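Local coordinates for protein acinetobacter secreted protease CpaA (Acinetobacter nosocomialis M2, PDB 6O38) that probably cleaves protein substrates as a zinc-dependent metalloprotease released by type II secretion, and forms a complex with its chaperone CpaB, at residues V308-S313 against V331-N336; A292-I297 against P317-P322; A339-N344 against T351-G356; N355-R360 against Y417-G422; S282-V287 against T302-K307. One frame throughout, in Å; residues are numbered along the deposited sequence.

Contact 1. Residues V308-S313 against V331-N336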
# COMPACT_ATOMS: atom_id res chain seq x y z
N VAL A 308 -2.45 -17.60 11.57
CA VAL A 308 -2.78 -17.96 12.94
C VAL A 308 -1.91 -17.14 13.88
O VAL A 308 -0.69 -17.08 13.70
CB VAL A 308 -2.59 -19.47 13.20
CG1 VAL A 308 -2.91 -19.80 14.64
CG2 VAL A 308 -3.45 -20.27 12.24
N LYS A 309 -2.53 -16.51 14.87
CA LYS A 309 -1.85 -15.60 15.80
C LYS A 309 -1.90 -16.19 17.20
O LYS A 309 -2.91 -16.07 17.91
CB LYS A 309 -2.50 -14.22 15.76
CG LYS A 309 -2.26 -13.47 14.46
CD LYS A 309 -2.66 -12.01 14.57
CE LYS A 309 -2.84 -11.37 13.20
NZ LYS A 309 -3.11 -9.91 13.30
N LEU A 310 -0.80 -16.82 17.61
CA LEU A 310 -0.69 -17.40 18.94
C LEU A 310 -0.38 -16.33 19.98
O LEU A 310 0.47 -15.46 19.75
CB LEU A 310 0.39 -18.48 18.97
CG LEU A 310 0.06 -19.83 18.33
CD1 LEU A 310 1.33 -20.59 18.01
CD2 LEU A 310 -0.84 -20.64 19.25
N SER A 311 -1.06 -16.40 21.11
CA SER A 311 -0.84 -15.49 22.23
C SER A 311 -0.91 -16.29 23.52
O SER A 311 -1.09 -17.51 23.52
CB SER A 311 -1.85 -14.34 22.22
OG SER A 311 -3.14 -14.79 22.59
N THR A 312 -0.77 -15.58 24.65
CA THR A 312 -0.85 -16.24 25.95
C THR A 312 -2.26 -16.75 26.22
O THR A 312 -2.43 -17.82 26.82
CB THR A 312 -0.40 -15.27 27.05
OG1 THR A 312 0.95 -14.86 26.80
CG2 THR A 312 -0.47 -15.94 28.41
N SER A 313 -3.28 -16.02 25.76
CA SER A 313 -4.66 -16.37 26.06
C SER A 313 -5.24 -17.42 25.12
O SER A 313 -6.29 -17.98 25.43
CB SER A 313 -5.53 -15.11 26.03
OG SER A 313 -5.42 -14.45 24.78
N VAL A 331 0.17 -21.05 4.95
CA VAL A 331 -0.18 -20.87 6.36
C VAL A 331 0.93 -20.05 7.01
O VAL A 331 2.10 -20.44 6.96
CB VAL A 331 -0.37 -22.21 7.09
CG1 VAL A 331 -0.54 -21.97 8.58
CG2 VAL A 331 -1.57 -22.95 6.52
N VAL A 332 0.56 -18.92 7.60
CA VAL A 332 1.48 -18.07 8.34
C VAL A 332 1.10 -18.14 9.81
O VAL A 332 -0.07 -17.95 10.17
CB VAL A 332 1.44 -16.62 7.83
CG1 VAL A 332 2.38 -15.74 8.66
CG2 VAL A 332 1.81 -16.56 6.36
N ILE A 333 2.08 -18.42 10.66
CA ILE A 333 1.86 -18.55 12.10
C ILE A 333 2.76 -17.55 12.81
O ILE A 333 3.97 -17.52 12.58
CB ILE A 333 2.12 -19.98 12.59
CG1 ILE A 333 1.23 -20.97 11.82
CG2 ILE A 333 1.86 -20.09 14.08
CD1 ILE A 333 1.47 -22.41 12.18
N VAL A 334 2.16 -16.73 13.67
CA VAL A 334 2.89 -15.79 14.51
C VAL A 334 2.64 -16.16 15.96
O VAL A 334 1.57 -16.66 16.32
CB VAL A 334 2.50 -14.32 14.23
CG1 VAL A 334 2.23 -14.11 12.74
CG2 VAL A 334 1.30 -13.89 15.06
N SER A 335 3.65 -15.95 16.80
CA SER A 335 3.59 -16.35 18.20
C SER A 335 4.06 -15.20 19.07
O SER A 335 5.18 -14.71 18.91
CB SER A 335 4.44 -17.60 18.45
OG SER A 335 4.41 -17.96 19.82
N ASN A 336 3.20 -14.78 19.99
CA ASN A 336 3.57 -13.85 21.05
C ASN A 336 3.38 -14.48 22.43
O ASN A 336 3.31 -13.77 23.43
CB ASN A 336 2.79 -12.55 20.94
CG ASN A 336 3.17 -11.74 19.71
OD1 ASN A 336 4.20 -11.07 19.69
ND2 ASN A 336 2.34 -11.81 18.68
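Leu310 and Val308 stand with Ile333 and Ser335 on one face of a parallel strand pair, and Lys309 stands with Val334 on the other. The flat units that meet are backbone peptides of a beta-sandwich domain of the StcE metalloprotease family. The strand axes run 4.6 Å apart at 15° to each other. Val308 embraces Ile333 in the parallel manner: its N donates to Val332 O at 2.8 Å, and its O receives Val334 N at 2.9 Å. Leu310 N then binds Val334 O at 2.7 Å.

On the inner face the Leu310 and Ile333 side chains cross obliquely, with Leu310 CD1 4.0 Å from Ile333 CG2. That Ile333 methyl lies anti to the backbone N (chi1 -57° for CG1), and the same face packs on Ile343 and Ile353 of the facing strands. On the outer face Lys309 and Val334 run alongside each other, CG to CG2 at 3.6 Å, and Lys309 NZ goes on to a long, weak ion pair with Glu103 of the chaperone CpaB. Ser311 OG is bonded to Ser290 O. The pairing closes with Asn336 N, which donates to Leu310 O at 2.8 Å from 35° above the carbonyl plane.

Contact 2. Residues A292-I297 against P317-P322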
# COMPACT_ATOMS: atom_id res chain seq x y z
N ALA A 292 -8.93 -14.91 19.48
CA ALA A 292 -9.80 -15.98 19.06
C ALA A 292 -9.21 -17.34 19.42
O ALA A 292 -7.99 -17.50 19.58
CB ALA A 292 -10.07 -15.91 17.55
N THR A 293 -10.09 -18.33 19.55
CA THR A 293 -9.65 -19.69 19.86
C THR A 293 -9.01 -20.34 18.64
O THR A 293 -9.53 -20.25 17.53
CB THR A 293 -10.83 -20.53 20.34
OG1 THR A 293 -11.46 -19.88 21.45
CG2 THR A 293 -10.37 -21.91 20.77
N ILE A 294 -7.88 -20.99 18.86
CA ILE A 294 -7.12 -21.67 17.82
C ILE A 294 -7.35 -23.17 17.98
O ILE A 294 -7.10 -23.72 19.06
CB ILE A 294 -5.63 -21.33 17.89
CG1 ILE A 294 -5.42 -19.83 17.69
CG2 ILE A 294 -4.85 -22.12 16.85
CD1 ILE A 294 -4.02 -19.36 18.00
N PRO A 295 -7.81 -23.87 16.95
CA PRO A 295 -8.00 -25.32 17.06
C PRO A 295 -6.68 -26.07 16.97
O PRO A 295 -5.74 -25.64 16.29
CB PRO A 295 -8.91 -25.65 15.87
CG PRO A 295 -8.57 -24.61 14.85
CD PRO A 295 -8.20 -23.36 15.62
N ALA A 296 -6.62 -27.20 17.68
CA ALA A 296 -5.41 -28.01 17.66
C ALA A 296 -5.11 -28.52 16.26
O ALA A 296 -3.94 -28.61 15.86
CB ALA A 296 -5.55 -29.18 18.64
N ILE A 297 -6.14 -28.87 15.50
CA ILE A 297 -6.02 -29.23 14.09
C ILE A 297 -6.55 -28.05 13.29
O ILE A 297 -7.74 -27.73 13.36
CB ILE A 297 -6.77 -30.52 13.76
CG1 ILE A 297 -6.23 -31.69 14.60
CG2 ILE A 297 -6.67 -30.83 12.27
CD1 ILE A 297 -6.82 -33.03 14.24
N PRO A 317 -0.35 -26.18 22.71
CA PRO A 317 0.95 -26.89 22.74
C PRO A 317 1.37 -27.43 21.39
O PRO A 317 2.55 -27.38 21.05
CB PRO A 317 0.69 -28.01 23.76
CG PRO A 317 -0.78 -28.24 23.70
CD PRO A 317 -1.38 -26.88 23.48
N THR A 318 0.43 -27.96 20.61
CA THR A 318 0.71 -28.49 19.28
C THR A 318 -0.32 -27.99 18.29
O THR A 318 -1.49 -27.80 18.64
CB THR A 318 0.72 -30.03 19.27
OG1 THR A 318 -0.60 -30.52 19.51
CG2 THR A 318 1.67 -30.58 20.33
N LEU A 319 0.12 -27.76 17.06
CA LEU A 319 -0.76 -27.37 15.97
C LEU A 319 -0.54 -28.30 14.79
O LEU A 319 0.60 -28.58 14.42
CB LEU A 319 -0.53 -25.92 15.54
CG LEU A 319 -0.97 -24.82 16.50
CD1 LEU A 319 -0.71 -23.45 15.90
CD2 LEU A 319 -2.45 -24.98 16.85
N GLN A 320 -1.63 -28.78 14.21
CA GLN A 320 -1.59 -29.63 13.03
C GLN A 320 -1.96 -28.78 11.81
O GLN A 320 -3.04 -28.18 11.77
CB GLN A 320 -2.56 -30.81 13.17
CG GLN A 320 -2.50 -31.83 12.04
CD GLN A 320 -1.33 -32.79 12.18
OE1 GLN A 320 -0.60 -32.76 13.18
NE2 GLN A 320 -1.15 -33.65 11.19
N LEU A 321 -1.05 -28.72 10.84
CA LEU A 321 -1.32 -27.98 9.62
C LEU A 321 -2.53 -28.59 8.90
O LEU A 321 -2.83 -29.78 9.08
CB LEU A 321 -0.09 -27.99 8.71
CG LEU A 321 1.07 -27.13 9.22
CD1 LEU A 321 2.26 -27.20 8.28
CD2 LEU A 321 0.63 -25.69 9.43
N PRO A 322 -3.25 -27.80 8.10
CA PRO A 322 -4.52 -28.28 7.53
C PRO A 322 -4.35 -29.61 6.80
O PRO A 322 -3.41 -29.81 6.03
CB PRO A 322 -4.91 -27.16 6.57
CG PRO A 322 -4.30 -25.94 7.16
CD PRO A 322 -3.00 -26.39 7.78
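Ile294 and Leu319 meet at about a right angle, methyl against methyl, with Ile294 CG2 3.7 Å from Leu319 CD2. At Ile294, CG1 stands anti to the carbonyl carbon (chi1 -61°) and CG2 is anti to the backbone N. Leu319 CD2 also lies against Pro295 O, at 3.4 Å. Both side chains are buried and share Leu310 as a neighbour, so the contact's apolar part belongs to the core beneath the loop.

At the solvent-facing end, Ile297 and Gln320 lie side by side and point the same way, CG1 to CB at 4.0 Å. Gln320 sets CG anti to its backbone N, and the bend at chi2 (80°) turns CD off the extended line, so that the amide leads away from the loop while CB does the touching.

A single bridge ties the backbones: Gln320 N donates to Ala296 O at 2.8 Å, with an N-H...O angle of 156°. The same oxygen receives a CA-H...O contact from Leu319 CA at 3.4 Å. On its other side, strand 318-320 bonds to Tyr342 and Asn344. The arrangement is that of a connecting loop strapped onto an outermost strand of the smaller sheet in an StcE-type beta-sandwich domain.

Contact 3. Residues A339-N344 against T351-G356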
# COMPACT_ATOMS: atom_id res chain seq x y z
N ALA A 339 5.63 -19.65 25.79
CA ALA A 339 5.99 -21.04 25.54
C ALA A 339 5.97 -21.35 24.05
O ALA A 339 5.26 -20.71 23.27
CB ALA A 339 5.05 -21.99 26.29
N ASP A 340 6.75 -22.35 23.66
CA ASP A 340 6.81 -22.77 22.27
C ASP A 340 5.54 -23.53 21.88
O ASP A 340 4.77 -23.99 22.72
CB ASP A 340 8.03 -23.66 22.03
CG ASP A 340 9.34 -22.92 22.18
OD1 ASP A 340 9.31 -21.69 22.42
OD2 ASP A 340 10.40 -23.56 22.06
N THR A 341 5.34 -23.64 20.57
CA THR A 341 4.25 -24.41 20.00
C THR A 341 4.80 -25.29 18.89
O THR A 341 5.50 -24.80 17.99
CB THR A 341 3.14 -23.50 19.45
OG1 THR A 341 2.48 -22.85 20.54
CG2 THR A 341 2.12 -24.31 18.66
N TYR A 342 4.50 -26.58 18.94
CA TYR A 342 4.96 -27.51 17.93
C TYR A 342 4.01 -27.52 16.73
O TYR A 342 2.79 -27.43 16.89
CB TYR A 342 5.09 -28.92 18.51
CG TYR A 342 6.16 -29.03 19.58
CD1 TYR A 342 7.50 -29.09 19.24
CD2 TYR A 342 5.82 -29.07 20.92
CE1 TYR A 342 8.48 -29.18 20.21
CE2 TYR A 342 6.79 -29.16 21.90
CZ TYR A 342 8.12 -29.22 21.54
OH TYR A 342 9.09 -29.32 22.51
N ILE A 343 4.59 -27.62 15.54
CA ILE A 343 3.84 -27.62 14.29
C ILE A 343 4.08 -28.95 13.60
O ILE A 343 5.23 -29.38 13.45
CB ILE A 343 4.25 -26.45 13.38
CG1 ILE A 343 4.14 -25.12 14.12
CG2 ILE A 343 3.40 -26.43 12.12
CD1 ILE A 343 2.75 -24.80 14.59
N ASN A 344 3.00 -29.61 13.17
CA ASN A 344 3.09 -30.92 12.55
C ASN A 344 2.25 -30.95 11.28
O ASN A 344 1.31 -30.17 11.11
CB ASN A 344 2.64 -32.03 13.51
CG ASN A 344 3.53 -32.14 14.73
OD1 ASN A 344 4.65 -32.65 14.65
ND2 ASN A 344 3.05 -31.65 15.87
N THR A 351 8.17 -29.45 13.65
CA THR A 351 9.01 -28.31 14.01
C THR A 351 8.30 -27.51 15.10
O THR A 351 7.21 -27.87 15.55
CB THR A 351 9.31 -27.46 12.77
OG1 THR A 351 10.06 -26.30 13.14
CG2 THR A 351 8.01 -27.06 12.08
N ALA A 352 8.94 -26.43 15.53
CA ALA A 352 8.41 -25.59 16.59
C ALA A 352 8.50 -24.12 16.21
O ALA A 352 9.39 -23.71 15.45
CB ALA A 352 9.15 -25.83 17.91
N ILE A 353 7.57 -23.33 16.74
CA ILE A 353 7.59 -21.88 16.62
C ILE A 353 7.80 -21.28 18.00
O ILE A 353 7.17 -21.73 18.98
CB ILE A 353 6.31 -21.34 15.95
CG1 ILE A 353 6.34 -19.81 15.89
CG2 ILE A 353 5.07 -21.83 16.68
CD1 ILE A 353 5.30 -19.21 14.98
N LYS A 354 8.68 -20.30 18.10
CA LYS A 354 9.06 -19.69 19.37
C LYS A 354 8.50 -18.28 19.49
O LYS A 354 7.91 -17.74 18.55
CB LYS A 354 10.59 -19.70 19.50
CG LYS A 354 11.18 -21.10 19.49
CD LYS A 354 12.69 -21.09 19.61
CE LYS A 354 13.34 -20.77 18.27
NZ LYS A 354 14.82 -20.96 18.30
N ASN A 355 8.67 -17.70 20.68
CA ASN A 355 8.12 -16.39 20.97
C ASN A 355 8.69 -15.33 20.03
O ASN A 355 9.91 -15.25 19.84
CB ASN A 355 8.40 -16.01 22.42
CG ASN A 355 7.84 -14.65 22.79
OD1 ASN A 355 6.75 -14.27 22.35
ND2 ASN A 355 8.57 -13.90 23.61
N GLY A 356 7.81 -14.52 19.45
CA GLY A 356 8.21 -13.46 18.56
C GLY A 356 8.54 -13.89 17.15
O GLY A 356 8.98 -13.06 16.35
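Thr341 and Ile353 form a hydrogen-bonded antiparallel pair in which both backbone groups of each residue are used: Thr341 N reaches Ile353 O at 3.1 Å, and Ile353 N reaches Thr341 O at 2.8 Å. Two residues on, Ile343 N donates to Thr351 O at 2.6 Å, tilted 31° from the carbonyl plane, and Thr351 N returns a bond to Ile343 O at 2.9 Å. Between these rungs Tyr342 and Ala352 are a non-hydrogen-bonded pair. Tyr342 turns its own N-H and C=O to Pro317 and Leu319, while Ala352 CA makes a CA-H...O contact of 3.3 Å with Thr341 O.

The two threonine hydroxyls find their partners beyond the hairpin. Thr341 OG1 bonds to Gln316 O, and Thr351 OG1 to Arg359 NH2.

Side chains sort by face. Ile353 CG2 lies 3.8 Å from Thr341 CB on the buried face, and Tyr342 CD1 sits 3.9 Å from Ala352 CB on the other. Asp340 and Lys354 run alongside, but the lysine bends at chi3 (-79°) and Asp340 OD2 stays 6.4 Å from Lys354 NZ, which has a long, weak ion pair with a sulfate.

The chemistry thus implies a beta hairpin held by its backbone, its strands inclined at 137°, with carboxylate and ammonium related at most by long-range attraction.

Contact 4. Residues N355-R360 against Y417-G422. With SO4 (sulfate ion), chain O.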
# COMPACT_ATOMS: atom_id res chain seq x y z
N ASN A 355 8.67 -17.70 20.68
CA ASN A 355 8.12 -16.39 20.97
C ASN A 355 8.69 -15.33 20.03
O ASN A 355 9.91 -15.25 19.84
CB ASN A 355 8.40 -16.01 22.42
CG ASN A 355 7.84 -14.65 22.79
OD1 ASN A 355 6.75 -14.27 22.35
ND2 ASN A 355 8.57 -13.90 23.61
N GLY A 356 7.81 -14.52 19.45
CA GLY A 356 8.21 -13.46 18.56
C GLY A 356 8.54 -13.89 17.15
O GLY A 356 8.98 -13.06 16.35
N GLU A 357 8.33 -15.16 16.81
CA GLU A 357 8.73 -15.71 15.53
C GLU A 357 7.56 -15.72 14.55
O GLU A 357 6.41 -15.97 14.94
CB GLU A 357 9.28 -17.13 15.69
CG GLU A 357 10.07 -17.64 14.49
CD GLU A 357 10.70 -19.00 14.74
OE1 GLU A 357 10.58 -19.51 15.87
OE2 GLU A 357 11.31 -19.55 13.80
N ASN A 358 7.85 -15.44 13.29
CA ASN A 358 6.91 -15.58 12.19
C ASN A 358 7.32 -16.78 11.35
O ASN A 358 8.50 -16.92 11.01
CB ASN A 358 6.86 -14.32 11.33
CG ASN A 358 6.16 -13.16 12.02
OD1 ASN A 358 4.99 -12.89 11.76
ND2 ASN A 358 6.87 -12.48 12.91
N ARG A 359 6.36 -17.64 11.03
CA ARG A 359 6.66 -18.86 10.28
C ARG A 359 5.61 -19.07 9.21
O ARG A 359 4.41 -19.03 9.50
CB ARG A 359 6.72 -20.08 11.20
CG ARG A 359 7.87 -20.05 12.19
CD ARG A 359 9.14 -20.60 11.56
NE ARG A 359 9.03 -22.01 11.23
CZ ARG A 359 9.43 -23.00 12.02
NH1 ARG A 359 9.97 -22.73 13.21
NH2 ARG A 359 9.29 -24.25 11.63
N ARG A 360 6.06 -19.29 7.98
CA ARG A 360 5.18 -19.53 6.85
C ARG A 360 5.43 -20.93 6.29
O ARG A 360 6.58 -21.37 6.18
CB ARG A 360 5.37 -18.48 5.74
CG ARG A 360 4.41 -18.66 4.56
CD ARG A 360 4.42 -17.47 3.62
NE ARG A 360 5.63 -17.41 2.81
CZ ARG A 360 6.63 -16.57 3.02
NH1 ARG A 360 6.57 -15.70 4.03
NH2 ARG A 360 7.70 -16.59 2.24
N TYR A 417 11.91 -14.16 7.66
CA TYR A 417 11.31 -13.20 8.58
C TYR A 417 12.37 -12.74 9.56
O TYR A 417 13.29 -13.49 9.90
CB TYR A 417 10.13 -13.80 9.36
CG TYR A 417 8.88 -14.07 8.56
CD1 TYR A 417 8.00 -13.04 8.25
CD2 TYR A 417 8.56 -15.35 8.14
CE1 TYR A 417 6.84 -13.28 7.53
CE2 TYR A 417 7.41 -15.60 7.42
CZ TYR A 417 6.55 -14.56 7.12
OH TYR A 417 5.41 -14.81 6.40
N LEU A 418 12.25 -11.49 10.01
CA LEU A 418 13.12 -10.96 11.04
C LEU A 418 12.47 -11.15 12.40
O LEU A 418 11.28 -10.86 12.57
CB LEU A 418 13.43 -9.48 10.79
CG LEU A 418 14.31 -9.16 9.59
CD1 LEU A 418 14.72 -7.69 9.62
CD2 LEU A 418 15.54 -10.06 9.55
N ARG A 419 13.25 -11.64 13.36
CA ARG A 419 12.80 -11.82 14.74
C ARG A 419 13.81 -11.15 15.65
O ARG A 419 15.00 -11.50 15.62
CB ARG A 419 12.65 -13.30 15.08
CG ARG A 419 12.57 -13.62 16.56
CD ARG A 419 12.20 -15.08 16.78
NE ARG A 419 12.35 -15.50 18.17
CZ ARG A 419 13.36 -16.23 18.62
NH1 ARG A 419 13.42 -16.57 19.90
NH2 ARG A 419 14.33 -16.62 17.80
N ASP A 420 13.35 -10.20 16.46
CA ASP A 420 14.24 -9.54 17.41
C ASP A 420 14.35 -10.39 18.66
O ASP A 420 13.34 -10.72 19.30
CB ASP A 420 13.75 -8.12 17.72
CG ASP A 420 12.58 -8.09 18.68
OD1 ASP A 420 11.55 -8.72 18.39
OD2 ASP A 420 12.70 -7.43 19.74
N VAL A 421 15.57 -10.81 18.98
CA VAL A 421 15.83 -11.66 20.14
C VAL A 421 16.52 -10.90 21.26
O VAL A 421 16.82 -11.51 22.30
CB VAL A 421 16.65 -12.90 19.75
CG1 VAL A 421 15.86 -13.76 18.78
CG2 VAL A 421 17.98 -12.49 19.13
N GLY A 422 16.78 -9.61 21.09
CA GLY A 422 17.42 -8.83 22.13
C GLY A 422 17.47 -7.35 21.80
O GLY A 422 17.56 -6.97 20.62
S SO4 O . 14.20 -18.78 22.23
O1 SO4 O . 15.26 -18.84 21.23
O2 SO4 O . 13.82 -20.13 22.62
O3 SO4 O . 14.68 -18.05 23.40
O4 SO4 O . 13.04 -18.09 21.67
O HOH W 1 9.42 -13.14 13.42
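Arg419 and Tyr417 reach from one strand toward Asn355, Asn358 and Arg360 on the other. The strand axes are 7.6 Å apart and nearly antiparallel, so side chains and a water span the interval.

Two direct hydrogen bonds come from guanidinium groups. Arg419, extended from CG to NE, puts NE 3.0 Å from Asn355 O, with that oxygen only 14° out of the guanidinium plane. Arg360 NH1 donates to Tyr417 OH at 2.8 Å, also close to the guanidinium plane, though the bond is bent to 132° at the hydrogen.

Both arginines form salt bridges outside the pair, Arg360 NE with Asp371 and Arg419 NH2 with Asp376. Tyr417 OH, the acceptor for Arg360 NH1, is also hydrogen-bonded to Glu410 OE1. Arg419 NH1 makes a weak bond to sulfate O1 at 3.2 Å, the ion probably coming from the crystallisation liquor.

One water links the backbones, donating to Gly356 O and to Leu418 O (3.1 Å) while accepting from Asn358 ND2 at 2.7 Å.

Among the apolar contacts, Asn358 CB makes a CH-pi contact over a face of the Tyr417 ring, 3.6 Å from its centroid. Glu357 CB packs on Arg419 CD at 3.7 Å, the two side chains crossing.

The arrangement is consistent with an interdomain junction, joining an StcE-type beta-sandwich domain to strand 416-425 of the reprolysin-like metallopeptidase.

Contact 5. Residues S282-V287 against T302-K307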
# COMPACT_ATOMS: atom_id res chain seq x y z
N SER A 282 -5.19 -10.52 -5.79
CA SER A 282 -5.87 -10.22 -4.54
C SER A 282 -6.76 -11.40 -4.17
O SER A 282 -7.54 -11.86 -5.01
CB SER A 282 -6.69 -8.93 -4.64
OG SER A 282 -7.50 -8.74 -3.50
N SER A 283 -6.65 -11.87 -2.93
CA SER A 283 -7.41 -13.01 -2.45
C SER A 283 -7.58 -12.89 -0.95
O SER A 283 -6.75 -12.26 -0.28
CB SER A 283 -6.71 -14.33 -2.81
OG SER A 283 -5.37 -14.34 -2.33
N PRO A 284 -8.63 -13.48 -0.38
CA PRO A 284 -8.87 -13.33 1.05
C PRO A 284 -7.89 -14.13 1.89
O PRO A 284 -7.25 -15.08 1.43
CB PRO A 284 -10.30 -13.87 1.24
CG PRO A 284 -10.90 -13.89 -0.14
CD PRO A 284 -9.76 -14.14 -1.07
N THR A 285 -7.77 -13.73 3.15
CA THR A 285 -6.95 -14.41 4.14
C THR A 285 -7.78 -14.61 5.40
O THR A 285 -8.24 -13.64 6.00
CB THR A 285 -5.68 -13.61 4.47
OG1 THR A 285 -4.91 -13.42 3.27
CG2 THR A 285 -4.84 -14.35 5.50
N LYS A 286 -7.98 -15.87 5.79
CA LYS A 286 -8.64 -16.17 7.05
C LYS A 286 -7.65 -15.97 8.20
O LYS A 286 -6.55 -16.53 8.19
CB LYS A 286 -9.17 -17.60 7.05
CG LYS A 286 -9.87 -18.01 8.34
CD LYS A 286 -10.43 -19.42 8.23
CE LYS A 286 -11.11 -19.86 9.52
NZ LYS A 286 -11.99 -18.79 10.08
N VAL A 287 -8.05 -15.16 9.18
CA VAL A 287 -7.17 -14.77 10.28
C VAL A 287 -7.80 -15.21 11.59
O VAL A 287 -8.92 -14.80 11.92
CB VAL A 287 -6.90 -13.26 10.29
CG1 VAL A 287 -6.08 -12.87 11.51
CG2 VAL A 287 -6.19 -12.84 9.01
N THR A 302 -10.07 -22.90 3.01
CA THR A 302 -11.19 -22.36 2.24
C THR A 302 -10.82 -21.06 1.54
O THR A 302 -11.71 -20.34 1.08
CB THR A 302 -12.41 -22.14 3.14
OG1 THR A 302 -12.07 -21.21 4.18
CG2 THR A 302 -12.87 -23.45 3.77
N GLN A 303 -9.53 -20.75 1.46
CA GLN A 303 -9.01 -19.56 0.79
C GLN A 303 -7.51 -19.75 0.59
O GLN A 303 -6.92 -20.66 1.20
CB GLN A 303 -9.31 -18.30 1.60
CG GLN A 303 -8.71 -18.26 2.99
CD GLN A 303 -9.42 -19.17 3.97
OE1 GLN A 303 -10.63 -19.05 4.18
NE2 GLN A 303 -8.68 -20.08 4.58
N PRO A 304 -6.85 -18.95 -0.25
CA PRO A 304 -5.43 -19.20 -0.53
C PRO A 304 -4.50 -19.08 0.68
O PRO A 304 -3.41 -19.66 0.65
CB PRO A 304 -5.09 -18.14 -1.59
CG PRO A 304 -6.39 -17.88 -2.27
CD PRO A 304 -7.42 -17.95 -1.18
N THR A 305 -4.89 -18.35 1.73
CA THR A 305 -3.97 -18.12 2.84
C THR A 305 -4.71 -18.15 4.17
O THR A 305 -5.86 -17.71 4.28
CB THR A 305 -3.26 -16.76 2.69
OG1 THR A 305 -2.79 -16.61 1.35
CG2 THR A 305 -2.09 -16.64 3.65
N LEU A 306 -4.02 -18.67 5.19
CA LEU A 306 -4.53 -18.71 6.55
C LEU A 306 -3.43 -18.24 7.49
O LEU A 306 -2.29 -18.72 7.40
CB LEU A 306 -4.97 -20.13 6.94
CG LEU A 306 -5.20 -20.39 8.43
CD1 LEU A 306 -6.48 -19.73 8.92
CD2 LEU A 306 -5.22 -21.88 8.74
N LYS A 307 -3.75 -17.29 8.37
CA LYS A 307 -2.79 -16.76 9.32
C LYS A 307 -3.30 -17.01 10.74
O LYS A 307 -4.44 -16.68 11.06
CB LYS A 307 -2.54 -15.27 9.10
CG LYS A 307 -1.37 -14.73 9.93
CD LYS A 307 -1.00 -13.31 9.55
CE LYS A 307 -0.38 -13.25 8.16
NZ LYS A 307 0.06 -11.87 7.84
O HOH W 2 -5.18 -15.29 0.22
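Lys286 O is held from two directions by the neighbouring strand: Lys307 N donates to it at 2.9 Å, and Leu306 CA makes a CA-H...O contact at 3.4 Å. Lys286 N in turn donates to Thr305 O at 3.2 Å, a longer bond bent to 146°. Lys286 is thereby gripped on both sides of Leu306, as parallel pairing requires, and the strand axes diverge by only 19°.

Side chains close over this bridge. Lys286 and Leu306 lie side by side, CG to CD1 at 3.8 Å. Gln303 has CG between its backbone N and carbonyl carbon (chi1 61°), and its CD rests 3.5 Å from Lys286 CB. Gln303 OE1 accepts from Thr302 OG1 at 2.6 Å, the donor standing above the carbonyl plane.

Before the strands pair, Ser283 CB packs on Pro304 CG at 3.6 Å. A water also joins Ser283 OG (2.7 Å) to Thr305 OG1. Lys307 NZ ends in a salt bridge with Glu410, and Ser282 OG bonds to Asn124 and Asp122 of the chaperone CpaB. Strand 277-288 pairs antiparallel with strand 266-272 and parallel with strand 305-310, consistent with a junction between successive StcE-type beta-sandwich domains.

Contact 1 is the hub: its centre lies about 9 Å from that of contact 3, 10 Å from contact 2, 11 Å from contact 4 and 15 Å from contact 5. Contact 5 uses the beginning of the same strand 305-310, paired there with strand 277-288. Contacts 2 and 3 build the facing three-stranded sheet, bonded to each other through Leu319 N and Tyr342 O and packed on contact 1 through Ile294 and Ile353. Contacts 3 and 4 share Asn355 and Gly356, the second of which probably hydrogen-bonds through N to Ser335 O of contact 1. Contact 4 brings in a strand of the peptidase part itself: Leu418 touches Met496 and Val500 of helix 496-504, which carries the zinc ligands His498 and His502.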